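Long-range contacts in aclacinomycin-N/aclacinomycin-A oxidase (Streptomyces galilaeus, PDB 2IPI), which oxidises the terminal sugar of aclacinomycin N to give aclacinomycin A and then aclacinomycin Y, using a bicovalently bound FAD and molecular oxygen: residues 133-138 against 344-348; 140-144 against 241-245; 157-163 against 466-470; 209-214 against 409-413; 401-405 against 415-419. All coordinates share one frame; numbering follows the deposited sequence.

Contact 1 (133-138 against 344-348); sequences YRALYL and WLRAT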
# COMPACT_ATOMS: atom_id res chain seq x y z
N TYR A 133 -2.14 14.90 -4.32
CA TYR A 133 -3.58 15.08 -4.36
C TYR A 133 -3.95 16.56 -4.49
O TYR A 133 -4.81 16.92 -5.30
CB TYR A 133 -4.22 14.50 -3.09
CG TYR A 133 -4.30 12.99 -3.05
CD1 TYR A 133 -4.09 12.27 -1.87
CD2 TYR A 133 -4.59 12.26 -4.19
CE1 TYR A 133 -4.17 10.89 -1.86
CE2 TYR A 133 -4.67 10.88 -4.19
CZ TYR A 133 -4.46 10.19 -3.01
OH TYR A 133 -4.53 8.82 -3.02
N ARG A 134 -3.29 17.39 -3.69
CA ARG A 134 -3.64 18.81 -3.68
C ARG A 134 -3.20 19.47 -4.98
O ARG A 134 -3.95 20.20 -5.64
CB ARG A 134 -3.09 19.49 -2.43
CG ARG A 134 -1.59 19.68 -2.40
CD ARG A 134 -1.20 20.55 -1.20
NE ARG A 134 0.03 21.30 -1.48
CZ ARG A 134 0.09 22.23 -2.42
NH1 ARG A 134 -0.99 22.52 -3.13
NH2 ARG A 134 1.22 22.87 -2.64
N ALA A 135 -1.96 19.22 -5.40
CA ALA A 135 -1.51 19.83 -6.65
C ALA A 135 -2.34 19.38 -7.85
O ALA A 135 -2.77 20.21 -8.66
CB ALA A 135 -0.03 19.54 -6.85
N LEU A 136 -2.58 18.09 -8.02
CA LEU A 136 -3.29 17.61 -9.21
C LEU A 136 -4.70 18.18 -9.28
O LEU A 136 -5.27 18.48 -10.32
CB LEU A 136 -3.35 16.09 -9.17
CG LEU A 136 -2.53 15.28 -10.18
CD1 LEU A 136 -1.38 16.07 -10.76
CD2 LEU A 136 -2.04 13.98 -9.54
N TYR A 137 -5.30 18.28 -8.09
CA TYR A 137 -6.73 18.64 -8.06
C TYR A 137 -6.94 20.12 -8.38
O TYR A 137 -7.75 20.44 -9.25
CB TYR A 137 -7.26 18.30 -6.67
CG TYR A 137 -8.70 18.65 -6.41
CD1 TYR A 137 -9.72 18.00 -7.09
CD2 TYR A 137 -9.01 19.65 -5.50
CE1 TYR A 137 -11.05 18.34 -6.84
CE2 TYR A 137 -10.32 20.00 -5.25
CZ TYR A 137 -11.32 19.33 -5.92
OH TYR A 137 -12.64 19.67 -5.67
N LEU A 138 -6.23 20.99 -7.70
CA LEU A 138 -6.42 22.43 -7.78
C LEU A 138 -6.09 22.95 -9.17
O LEU A 138 -6.77 23.84 -9.68
CB LEU A 138 -5.59 23.16 -6.71
CG LEU A 138 -5.94 22.80 -5.25
CD1 LEU A 138 -5.15 23.63 -4.27
CD2 LEU A 138 -7.44 22.96 -5.03
N TRP A 344 -14.38 17.03 -1.47
CA TRP A 344 -13.46 15.92 -1.73
C TRP A 344 -12.04 16.17 -1.24
O TRP A 344 -11.45 15.28 -0.60
CB TRP A 344 -13.44 15.57 -3.24
CG TRP A 344 -12.52 14.39 -3.45
CD1 TRP A 344 -12.77 13.07 -3.25
CD2 TRP A 344 -11.17 14.49 -3.93
NE1 TRP A 344 -11.66 12.33 -3.57
CE2 TRP A 344 -10.66 13.18 -3.99
CE3 TRP A 344 -10.37 15.57 -4.30
CZ2 TRP A 344 -9.35 12.93 -4.42
CZ3 TRP A 344 -9.08 15.33 -4.72
CH2 TRP A 344 -8.60 14.01 -4.77
N LEU A 345 -11.43 17.31 -1.50
CA LEU A 345 -10.04 17.47 -1.06
C LEU A 345 -9.94 17.54 0.46
O LEU A 345 -9.09 16.92 1.09
CB LEU A 345 -9.36 18.70 -1.68
CG LEU A 345 -7.86 18.78 -1.27
CD1 LEU A 345 -7.09 17.68 -1.99
CD2 LEU A 345 -7.26 20.14 -1.55
N ARG A 346 -10.84 18.31 1.07
CA ARG A 346 -10.84 18.45 2.52
C ARG A 346 -10.94 17.08 3.18
O ARG A 346 -10.17 16.75 4.09
CB ARG A 346 -12.00 19.35 2.95
CG ARG A 346 -12.36 19.25 4.42
CD ARG A 346 -12.93 20.52 5.01
NE ARG A 346 -12.14 21.02 6.14
CZ ARG A 346 -12.53 21.89 7.05
NH1 ARG A 346 -13.74 22.45 7.04
NH2 ARG A 346 -11.70 22.26 8.02
N ALA A 347 -11.90 16.28 2.73
CA ALA A 347 -12.11 14.96 3.32
C ALA A 347 -10.87 14.09 3.14
O ALA A 347 -10.46 13.37 4.05
CB ALA A 347 -13.35 14.33 2.70
N THR A 348 -10.30 14.18 1.95
CA THR A 348 -9.11 13.51 1.48
C THR A 348 -7.86 13.84 2.29
O THR A 348 -6.99 12.97 2.44
CB THR A 348 -8.83 13.89 0.00
OG1 THR A 348 -9.96 13.55 -0.82
CG2 THR A 348 -7.64 13.10 -0.54

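Contact 2 (140-144 against 241-245); sequences WGVTI and LPKAP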
# COMPACT_ATOMS: atom_id res chain seq x y z
N TRP A 140 -6.14 21.12 -12.11
CA TRP A 140 -6.83 20.45 -13.21
C TRP A 140 -8.10 19.73 -12.78
O TRP A 140 -8.84 19.24 -13.64
CB TRP A 140 -5.89 19.42 -13.89
CG TRP A 140 -4.60 20.01 -14.35
CD1 TRP A 140 -4.41 20.73 -15.51
CD2 TRP A 140 -3.32 19.95 -13.70
NE1 TRP A 140 -3.09 21.12 -15.61
CE2 TRP A 140 -2.40 20.65 -14.52
CE3 TRP A 140 -2.84 19.38 -12.52
CZ2 TRP A 140 -1.06 20.79 -14.18
CZ3 TRP A 140 -1.51 19.52 -12.19
CH2 TRP A 140 -0.62 20.22 -13.01
N GLY A 141 -8.43 19.59 -11.50
CA GLY A 141 -9.66 18.92 -11.11
C GLY A 141 -9.63 17.42 -11.21
O GLY A 141 -10.59 16.66 -11.35
N VAL A 142 -8.42 16.88 -11.15
CA VAL A 142 -8.23 15.45 -11.43
C VAL A 142 -7.57 14.76 -10.24
O VAL A 142 -7.29 15.45 -9.26
CB VAL A 142 -7.42 15.43 -12.73
CG1 VAL A 142 -7.04 14.06 -13.19
CG2 VAL A 142 -8.23 16.08 -13.87
N THR A 143 -7.32 13.45 -10.28
CA THR A 143 -6.57 12.73 -9.26
C THR A 143 -6.00 11.40 -9.77
O THR A 143 -6.20 11.06 -10.93
CB THR A 143 -7.45 12.39 -8.04
OG1 THR A 143 -8.43 13.41 -7.83
CG2 THR A 143 -6.61 12.34 -6.78
N ILE A 144 -5.35 10.66 -8.89
CA ILE A 144 -4.97 9.27 -9.08
C ILE A 144 -5.56 8.40 -7.97
O ILE A 144 -5.69 8.86 -6.83
CB ILE A 144 -3.44 9.10 -9.12
CG1 ILE A 144 -2.65 9.75 -7.99
CG2 ILE A 144 -2.91 9.54 -10.49
CD1 ILE A 144 -1.18 9.41 -8.01
N LEU A 241 -6.50 12.25 -16.76
CA LEU A 241 -6.54 11.33 -15.62
C LEU A 241 -7.93 11.46 -14.99
O LEU A 241 -8.61 12.45 -15.28
CB LEU A 241 -5.46 11.58 -14.59
CG LEU A 241 -3.97 11.50 -14.84
CD1 LEU A 241 -3.18 12.31 -13.82
CD2 LEU A 241 -3.59 10.03 -14.75
N PRO A 242 -8.38 10.53 -14.16
CA PRO A 242 -9.73 10.62 -13.59
C PRO A 242 -9.95 11.92 -12.83
O PRO A 242 -9.08 12.46 -12.14
CB PRO A 242 -9.79 9.42 -12.64
CG PRO A 242 -8.86 8.44 -13.32
CD PRO A 242 -7.67 9.33 -13.65
N LYS A 243 -11.19 12.41 -12.95
CA LYS A 243 -11.63 13.60 -12.26
C LYS A 243 -12.06 13.32 -10.83
O LYS A 243 -12.73 12.33 -10.58
CB LYS A 243 -12.82 14.24 -12.99
CG LYS A 243 -12.52 15.68 -13.40
CD LYS A 243 -11.65 15.68 -14.65
CE LYS A 243 -12.49 15.99 -15.88
NZ LYS A 243 -12.44 17.46 -16.17
N ALA A 244 -11.69 14.21 -9.92
CA ALA A 244 -12.07 14.07 -8.52
C ALA A 244 -13.59 14.03 -8.37
O ALA A 244 -14.30 14.62 -9.19
CB ALA A 244 -11.48 15.18 -7.66
N PRO A 245 -14.08 13.33 -7.36
CA PRO A 245 -15.51 13.33 -7.05
C PRO A 245 -16.02 14.72 -6.73
O PRO A 245 -15.25 15.58 -6.30
CB PRO A 245 -15.62 12.47 -5.78
CG PRO A 245 -14.44 11.55 -5.93
CD PRO A 245 -13.34 12.46 -6.44

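Contact 3 (157-163 against 466-470); sequences HVLGGGY and FINYP. With FAD (flavin-adenine dinucleotide), chain F.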
# COMPACT_ATOMS: atom_id res chain seq x y z
N HIS A 157 5.36 3.89 -2.64
CA HIS A 157 3.94 3.62 -2.68
C HIS A 157 3.50 3.23 -4.08
O HIS A 157 2.73 2.28 -4.28
CB HIS A 157 3.15 4.85 -2.22
CG HIS A 157 1.67 4.76 -2.40
ND1 HIS A 157 0.85 4.10 -1.50
CD2 HIS A 157 0.84 5.25 -3.36
CE1 HIS A 157 -0.40 4.19 -1.90
NE2 HIS A 157 -0.44 4.87 -3.03
N VAL A 158 3.98 3.96 -5.11
CA VAL A 158 3.39 3.66 -6.41
C VAL A 158 3.98 2.40 -7.04
O VAL A 158 3.27 1.58 -7.64
CB VAL A 158 3.54 4.86 -7.37
CG1 VAL A 158 3.17 4.44 -8.77
CG2 VAL A 158 2.71 6.05 -6.90
N LEU A 159 5.28 2.17 -6.95
CA LEU A 159 5.88 1.03 -7.64
C LEU A 159 5.46 -0.33 -7.10
O LEU A 159 5.74 -1.36 -7.74
CB LEU A 159 7.40 1.16 -7.65
CG LEU A 159 8.20 1.55 -6.41
CD1 LEU A 159 7.47 1.35 -5.09
CD2 LEU A 159 9.53 0.78 -6.38
N GLY A 160 4.81 -0.34 -5.94
CA GLY A 160 4.25 -1.54 -5.39
C GLY A 160 2.74 -1.58 -5.49
O GLY A 160 2.08 -2.48 -4.97
N GLY A 161 2.17 -0.59 -6.17
CA GLY A 161 0.78 -0.53 -6.49
C GLY A 161 -0.18 -0.17 -5.40
O GLY A 161 -1.27 -0.73 -5.41
N GLY A 162 0.24 0.72 -4.51
CA GLY A 162 -0.62 1.31 -3.51
C GLY A 162 -1.98 1.63 -4.12
O GLY A 162 -2.07 2.10 -5.26
N TYR A 163 -3.02 1.33 -3.38
CA TYR A 163 -4.41 1.45 -3.76
C TYR A 163 -5.11 2.33 -2.74
O TYR A 163 -4.60 2.58 -1.65
CB TYR A 163 -5.06 0.05 -3.81
CG TYR A 163 -5.59 -0.39 -2.46
CD1 TYR A 163 -6.96 -0.33 -2.20
CD2 TYR A 163 -4.76 -0.85 -1.46
CE1 TYR A 163 -7.46 -0.73 -0.98
CE2 TYR A 163 -5.25 -1.25 -0.23
CZ TYR A 163 -6.61 -1.19 0.00
OH TYR A 163 -7.12 -1.59 1.21
N PHE A 466 0.02 -8.58 -0.23
CA PHE A 466 0.36 -7.35 -0.94
C PHE A 466 1.78 -6.88 -0.70
O PHE A 466 2.15 -6.77 0.47
CB PHE A 466 -0.62 -6.28 -0.43
CG PHE A 466 -0.53 -4.88 -1.00
CD1 PHE A 466 -0.32 -4.67 -2.35
CD2 PHE A 466 -0.66 -3.79 -0.16
CE1 PHE A 466 -0.24 -3.38 -2.85
CE2 PHE A 466 -0.60 -2.50 -0.65
CZ PHE A 466 -0.39 -2.29 -2.00
N ILE A 467 2.59 -6.59 -1.71
CA ILE A 467 3.98 -6.24 -1.46
C ILE A 467 4.17 -5.07 -0.51
O ILE A 467 5.14 -5.02 0.26
CB ILE A 467 4.77 -5.94 -2.76
CG1 ILE A 467 4.36 -4.61 -3.40
CG2 ILE A 467 4.68 -7.08 -3.74
CD1 ILE A 467 3.78 -4.75 -4.77
N ASN A 468 3.27 -4.08 -0.47
CA ASN A 468 3.46 -2.94 0.42
C ASN A 468 3.08 -3.26 1.86
O ASN A 468 3.06 -2.40 2.76
CB ASN A 468 2.61 -1.76 -0.09
CG ASN A 468 3.38 -0.86 -1.04
OD1 ASN A 468 4.48 -1.17 -1.50
ND2 ASN A 468 2.76 0.28 -1.32
N TYR A 469 2.80 -4.53 2.09
CA TYR A 469 2.63 -5.18 3.36
C TYR A 469 3.73 -6.24 3.54
O TYR A 469 3.42 -7.43 3.56
CB TYR A 469 1.29 -5.90 3.46
CG TYR A 469 0.03 -5.07 3.34
CD1 TYR A 469 -1.19 -5.73 3.23
CD2 TYR A 469 0.03 -3.68 3.32
CE1 TYR A 469 -2.38 -5.04 3.12
CE2 TYR A 469 -1.15 -2.97 3.21
CZ TYR A 469 -2.35 -3.66 3.10
OH TYR A 469 -3.54 -2.99 2.99
N PRO A 470 4.99 -5.84 3.65
CA PRO A 470 6.05 -6.84 3.84
C PRO A 470 5.87 -7.57 5.17
O PRO A 470 5.52 -6.89 6.14
CB PRO A 470 7.32 -6.00 3.93
CG PRO A 470 6.80 -4.69 4.46
CD PRO A 470 5.56 -4.49 3.63
PA FAD F . 9.71 4.24 2.30
O1A FAD F . 10.09 3.62 3.50
O2A FAD F . 10.55 5.40 2.00
O5B FAD F . 9.74 3.22 1.10
C5B FAD F . 9.16 1.98 1.16
C4B FAD F . 9.86 1.02 0.20
O4B FAD F . 10.03 1.65 -1.03
C3B FAD F . 11.28 0.69 0.67
O3B FAD F . 11.68 -0.55 0.20
C2B FAD F . 12.13 1.76 0.00
O2B FAD F . 13.48 1.44 -0.16
C1B FAD F . 11.37 1.90 -1.30
N9A FAD F . 11.60 3.18 -1.99
C8A FAD F . 11.46 4.41 -1.47
N7A FAD F . 11.74 5.33 -2.39
C5A FAD F . 12.09 4.68 -3.50
C6A FAD F . 12.48 5.11 -4.76
N6A FAD F . 12.47 6.36 -5.01
N1A FAD F . 12.75 4.22 -5.70
C2A FAD F . 12.63 2.94 -5.42
N3A FAD F . 12.26 2.50 -4.23
C4A FAD F . 12.00 3.34 -3.28
N1 FAD F . -0.65 1.47 1.00
C2 FAD F . -1.70 1.33 0.13
O2 FAD F . -1.64 0.71 -0.84
N3 FAD F . -2.87 1.97 0.43
C4 FAD F . -3.02 2.74 1.57
O4 FAD F . -4.04 3.35 1.73
C4X FAD F . -1.94 2.88 2.44
N5 FAD F . -2.03 3.61 3.59
C5X FAD F . -0.96 3.81 4.40
C6 FAD F . -1.06 4.63 5.53
C7 FAD F . 0.01 4.77 6.36
C7M FAD F . -0.13 5.75 7.48
C8 FAD F . 1.24 4.18 6.05
C8M FAD F . 2.48 4.60 6.80
C9 FAD F . 1.30 3.39 4.92
C9A FAD F . 0.23 3.16 4.10
N10 FAD F . 0.32 2.34 2.99
C10 FAD F . -0.74 2.24 2.14
C1' FAD F . 1.31 1.22 2.92
C2' FAD F . 2.66 1.57 2.31
O2' FAD F . 3.76 1.69 3.16
C3' FAD F . 2.64 2.76 1.38
O3' FAD F . 1.70 2.61 0.36
C4' FAD F . 4.13 2.94 0.95
O4' FAD F . 4.91 1.81 1.06
C5' FAD F . 4.96 4.03 1.58
O5' FAD F . 6.16 4.18 0.90
P FAD F . 7.14 5.26 1.46
O1P FAD F . 7.80 5.94 0.40
O2P FAD F . 6.41 6.12 2.28
O3P FAD F . 8.16 4.54 2.43

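Contact 4 (209-214 against 409-413); sequences WAHTGG and TATAT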
# COMPACT_ATOMS: atom_id res chain seq x y z
N TRP A 209 7.19 -1.96 -16.63
CA TRP A 209 6.40 -3.05 -16.12
C TRP A 209 6.77 -3.42 -14.69
O TRP A 209 5.91 -3.57 -13.82
CB TRP A 209 6.66 -4.29 -16.98
CG TRP A 209 5.64 -5.36 -16.78
CD1 TRP A 209 5.44 -6.24 -15.76
CD2 TRP A 209 4.64 -5.63 -17.76
NE1 TRP A 209 4.37 -7.05 -16.03
CE2 TRP A 209 3.87 -6.69 -17.25
CE3 TRP A 209 4.32 -5.08 -19.01
CZ2 TRP A 209 2.82 -7.16 -18.00
CZ3 TRP A 209 3.24 -5.60 -19.72
CH2 TRP A 209 2.48 -6.65 -19.22
N ALA A 210 8.07 -3.56 -14.45
CA ALA A 210 8.58 -3.91 -13.13
C ALA A 210 8.12 -2.92 -12.07
O ALA A 210 7.97 -3.25 -10.89
CB ALA A 210 10.10 -4.01 -13.16
N HIS A 211 7.87 -1.68 -12.52
CA HIS A 211 7.54 -0.63 -11.57
C HIS A 211 6.04 -0.55 -11.33
O HIS A 211 5.63 0.31 -10.55
CB HIS A 211 8.14 0.71 -12.04
CG HIS A 211 9.61 0.76 -11.65
ND1 HIS A 211 10.61 0.22 -12.44
CD2 HIS A 211 10.22 1.29 -10.57
CE1 HIS A 211 11.78 0.41 -11.85
NE2 HIS A 211 11.58 1.06 -10.70
N THR A 212 5.26 -1.43 -11.96
CA THR A 212 3.81 -1.37 -11.74
C THR A 212 3.35 -2.39 -10.70
O THR A 212 2.25 -2.93 -10.78
CB THR A 212 3.04 -1.55 -13.06
OG1 THR A 212 1.62 -1.43 -12.82
CG2 THR A 212 3.21 -2.93 -13.66
N GLY A 213 4.17 -2.65 -9.68
CA GLY A 213 3.76 -3.38 -8.52
C GLY A 213 4.77 -4.48 -8.23
O GLY A 213 4.24 -5.48 -7.77
N GLY A 214 6.03 -4.29 -8.52
CA GLY A 214 7.16 -5.13 -8.19
C GLY A 214 7.69 -4.81 -6.81
O GLY A 214 8.41 -5.58 -6.16
N THR A 409 -1.61 -10.75 -15.79
CA THR A 409 -0.33 -10.64 -16.42
C THR A 409 -0.08 -9.29 -17.08
O THR A 409 0.96 -9.17 -17.69
CB THR A 409 -0.24 -11.73 -17.52
OG1 THR A 409 1.02 -11.63 -18.20
CG2 THR A 409 -1.33 -11.48 -18.56
N ALA A 410 -0.99 -8.32 -17.00
CA ALA A 410 -0.88 -7.10 -17.78
C ALA A 410 -0.08 -6.04 -17.04
O ALA A 410 0.40 -5.09 -17.67
CB ALA A 410 -2.26 -6.55 -18.12
N THR A 411 0.12 -6.24 -15.75
CA THR A 411 0.91 -5.39 -14.86
C THR A 411 1.73 -6.26 -13.92
O THR A 411 1.58 -7.48 -14.06
CB THR A 411 -0.10 -4.50 -14.12
OG1 THR A 411 0.44 -3.29 -13.62
CG2 THR A 411 -0.61 -5.28 -12.93
N ALA A 412 2.55 -5.77 -13.01
CA ALA A 412 3.26 -6.54 -12.01
C ALA A 412 2.51 -6.53 -10.68
O ALA A 412 3.06 -6.83 -9.62
CB ALA A 412 4.70 -6.07 -11.79
N THR A 413 1.24 -6.14 -10.76
CA THR A 413 0.25 -6.39 -9.73
C THR A 413 -0.70 -7.48 -10.24
O THR A 413 -1.60 -7.22 -11.06
CB THR A 413 -0.60 -5.18 -9.31
OG1 THR A 413 -1.52 -4.83 -10.33
CG2 THR A 413 0.29 -3.98 -9.09

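Contact 5 (401-405 against 415-419); sequences GKVNS and QRDSI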
# COMPACT_ATOMS: atom_id res chain seq x y z
N GLY A 401 -13.64 -4.24 -8.17
CA GLY A 401 -13.99 -3.09 -9.01
C GLY A 401 -13.25 -3.13 -10.34
O GLY A 401 -13.04 -4.17 -10.98
N LYS A 402 -12.84 -1.95 -10.78
CA LYS A 402 -12.05 -1.78 -11.98
C LYS A 402 -10.70 -2.48 -11.88
O LYS A 402 -10.14 -2.82 -12.92
CB LYS A 402 -11.89 -0.28 -12.26
CG LYS A 402 -11.15 0.09 -13.53
CD LYS A 402 -12.09 0.32 -14.69
CE LYS A 402 -12.83 1.66 -14.52
NZ LYS A 402 -13.92 1.75 -15.54
N VAL A 403 -10.13 -2.68 -10.70
CA VAL A 403 -8.84 -3.38 -10.64
C VAL A 403 -8.93 -4.75 -11.30
O VAL A 403 -7.95 -5.27 -11.83
CB VAL A 403 -8.33 -3.56 -9.20
CG1 VAL A 403 -9.21 -4.51 -8.41
CG2 VAL A 403 -6.89 -4.06 -9.21
N ASN A 404 -10.12 -5.35 -11.23
CA ASN A 404 -10.29 -6.72 -11.69
C ASN A 404 -10.54 -6.82 -13.19
O ASN A 404 -10.93 -7.87 -13.68
CB ASN A 404 -11.46 -7.39 -10.93
CG ASN A 404 -11.08 -7.73 -9.51
OD1 ASN A 404 -10.02 -7.35 -9.01
ND2 ASN A 404 -11.96 -8.46 -8.82
N SER A 405 -10.31 -5.72 -13.88
CA SER A 405 -10.61 -5.57 -15.29
C SER A 405 -9.32 -5.74 -16.10
O SER A 405 -9.38 -6.03 -17.30
CB SER A 405 -11.25 -4.22 -15.62
OG SER A 405 -12.21 -3.77 -14.68
N GLN A 415 -2.72 -9.66 -8.46
CA GLN A 415 -3.99 -9.95 -7.80
C GLN A 415 -5.15 -9.22 -8.44
O GLN A 415 -5.53 -8.13 -8.04
CB GLN A 415 -3.86 -9.60 -6.31
CG GLN A 415 -2.95 -10.55 -5.55
CD GLN A 415 -1.50 -10.11 -5.50
OE1 GLN A 415 -0.65 -10.78 -4.90
NE2 GLN A 415 -1.19 -8.96 -6.11
N ARG A 416 -5.74 -9.82 -9.48
CA ARG A 416 -6.83 -9.13 -10.18
C ARG A 416 -8.15 -9.88 -10.09
O ARG A 416 -8.95 -9.80 -11.02
CB ARG A 416 -6.42 -8.88 -11.64
CG ARG A 416 -5.16 -8.03 -11.74
CD ARG A 416 -5.37 -6.58 -11.30
NE ARG A 416 -4.21 -5.77 -11.69
CZ ARG A 416 -4.27 -4.47 -11.97
NH1 ARG A 416 -5.42 -3.83 -11.92
NH2 ARG A 416 -3.15 -3.83 -12.32
N ASP A 417 -8.43 -10.58 -8.99
CA ASP A 417 -9.77 -11.20 -8.90
C ASP A 417 -10.08 -11.46 -7.42
O ASP A 417 -10.48 -12.55 -7.05
CB ASP A 417 -9.87 -12.46 -9.73
CG ASP A 417 -11.21 -13.17 -9.75
OD1 ASP A 417 -11.25 -14.41 -9.53
OD2 ASP A 417 -12.27 -12.55 -9.96
N SER A 418 -9.86 -10.40 -6.63
CA SER A 418 -10.17 -10.38 -5.22
C SER A 418 -11.31 -9.40 -4.93
O SER A 418 -11.50 -8.42 -5.66
CB SER A 418 -8.94 -10.04 -4.38
OG SER A 418 -7.99 -11.10 -4.45
N ILE A 419 -12.06 -9.67 -3.86
CA ILE A 419 -13.25 -8.91 -3.53
C ILE A 419 -13.03 -8.04 -2.29
O ILE A 419 -13.73 -7.04 -2.09
CB ILE A 419 -14.47 -9.82 -3.28
CG1 ILE A 419 -14.42 -10.61 -1.98
CG2 ILE A 419 -14.69 -10.77 -4.46
CD1 ILE A 419 -15.46 -11.71 -1.88
O HOH W 1 -8.06 -7.71 -6.70

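Contact 1 (133-138 against 344-348)
The carbonyl oxygen of Tyr133 accepts the helical hydrogen bond from Tyr137 N (3.1 Å) and lies against the methyl CD1 of Leu345, at 4.1 Å. No hydrogen bond joins the two segments, which meet largely through apolar side chains. The two helical segments run almost exactly antiparallel (178°) with axes 10.8 Å apart, a spacing filled by aromatic rings and by Leu345. Tyr137 reaches across because its CG is anti to the backbone N (chi1 178°), and it slides past Trp344 in the opposite sense. Trp344 CE3 sits over one face of the phenol, toward its rim, while CZ3 comes to 3.6 Å from Tyr137 CD1. With the planes inclined at 52°, the pair is neither stacked nor edge-to-face. Leu345 fills the space beside it: CB touches Tyr137 CE2 at 3.9 Å, and CD1 reaches Arg134 CA at 4.0 Å. On the buried side the Tyr133 ring meets the methyl of Thr348, CD1 to CG2 3.9 Å, the two side chains crossing at about a right angle. Tyr133 OH is hydrogen-bonded to Gly147 O, which fixes the far end of the ring. Helix 129-140 of the FAD-binding domain is thus laid against the short helix 344-348, which follows the edge strand 336-342 of the seven-stranded sheet and also packs on strand 248-256 through Trp344 and Ala347.

Contact 2 (140-144 against 241-245)
Val142 and Lys243 form a single beta bridge, CA to CA 4.0 Å, where the chain leaving helix 129-140 meets the loop between strands 221-227 and 248-256. Gly141, with positive phi, turns the chain out of the helix, and its carbonyl oxygen accepts a hydrogen bond from Ala244 N (3.0 Å, 157°). The donor is tilted 34° from the carbonyl plane. On the other flank Thr143 N donates to Pro242 O, an oxygen whose position is less certain. The Lys243 side chain starts out away from the partner, yet its CB remains 3.7 Å from Gly141 O. CG closes on the same oxygen, CD then reaches Val142 CG2 at 3.5 Å, and after further bends CE and NZ draw off from residues 140-144. Deeper in, Ile144 CG2 meets Leu241 CD1 at 4.3 Å. Arg169 NH1 bonds to Lys243 O, tying the bridge to helix 167-170. Next to the bridge, Thr143 OG1 rests 3.5 Å from the methyl CB of Ala244.

Contact 3 (157-163 against 466-470)
The FAD site of this PCMH-type flavoenzyme is closed here by a glycine-rich turn, 157-163, and the segment 466-470, the two coming nearest at Gly160 and Asn468. A Schellman motif with Gly161 at the C-prime position ends helix 154-157 and leads into Tyr163, whose backbone grips the flavin twice: N donates to FAD O2 (3.0 Å) and O accepts from FAD N3 (2.8 Å). His157, its ring carried out with CG anti to the backbone N (chi1 172°), hydrogen-bonds edge-on through ND1 to the ribityl O3' at 2.5 Å. Asn468 ND2 approaches the same O3' at 3.1 Å. Phe466 brings CE1 to 3.3 Å from Gly160 O and turns its edge to FAD O2. Its CD2 also lies over the centre of the Tyr469 ring, backing this proton acceptor. Tyr469 OH, hydrogen-bonded to the bound anthracycline, meets the edge of Tyr163 at CE2 (4.0 Å), and Tyr163 in turn lies close to the other proton acceptor, Tyr397. With N3 and O2 both held by one residue's backbone, two bonds fix the position of the pyrimidine edge, and the N-H on O2 would be expected to favour negative charge on the reduced flavin.

Contact 4 (209-214 against 409-413)
CG of Trp209 stands anti to its own nitrogen (chi1 -165°), and chi2 of -74° turns the indole across the backbone of 409-411. This places the end of helix 205-210, in the PCMH-type FAD-binding domain, against the long loop joining strands 391-398 and 420-428. The carbonyl oxygen of Ala410 lies over one face of the indole, toward the rim, with Trp209 CH2 3.0 Å away, and Thr411 CA covers the same ring farther along. At the pyrrole end, Trp209 CD1 touches the methyl CB of Ala412 at 4.0 Å. Thr212 and Thr411 turn their hydroxyls together, but the modelled separation is too short to be trusted. The contact also buries Ala412 N, which has no partner in the model. Beyond Gly213, Gly214 O bonds to Tyr491 OH. The two backbones come closest at Gly213 and Ala412, where the CA atoms of these residues are 4.7 Å apart.

Contact 5 (401-405 against 415-419)
Two parts of one loop fold back on each other here, Val403 and Asn404 against Arg416 to Ser418, in the long connection between the neighbouring antiparallel strands 391-398 and 420-428 of the seven-stranded sheet. The contact is chiefly polar. Arg416 bends at chi2 (-69°), so its guanidinium swings back toward the short 3-10 turn, where NH1 donates to Val403 O at 2.9 Å. The bond is nearly straight, lies in the carbonyl plane on a lone pair, and leaves from the guanidinium edge. Alongside, Val403 CG2 packs on the aliphatic CD of Arg416 at 3.6 Å. Asn404 works through both ends of its amide. ND2 donates to Ser418 O at 3.2 Å, from well above that carbonyl's plane, while OD1 accepts from a water at 3.1 Å. An acceptor at ND2 and a donating water at OD1 settle which way round the amide sits. The same water donates to Gln415 O (2.9 Å) and accepts from Ser418 N (3.2 Å), knitting the loop together. Arg416 has further partners: NH1 also forms a salt bridge with Asp175, and NE bonds to Thr413 O. So many acceptors, one of them a carboxylate, should fix the orientation of the guanidinium and keep its charge well compensated in a buried setting.

How the contacts relate
Contacts 1 and 2 form one group, contacts 3, 4 and 5 another, with contact 3 at the flavin itself. Contacts 1 and 2, centres 9 Å apart, share helix 129-140 and the chain leaving it, and touch through Trp344, Tyr133 and Tyr137; contact 2 is nested inside the loop that contact 1 closes. Contact 3 lies about 4 Å from the chain's centre and touches contact 4, centres about 11 Å apart. Contacts 4 and 5 share the loop between strands 391-398 and 420-428. The centres of contacts 1 and 4 are about 27 Å apart. Contacts 1, 3 and 4 each join the early FAD-binding portion to later chain, and contact 3 crosses both 1 and 2, so distant sequence is interlocked around the cofactor.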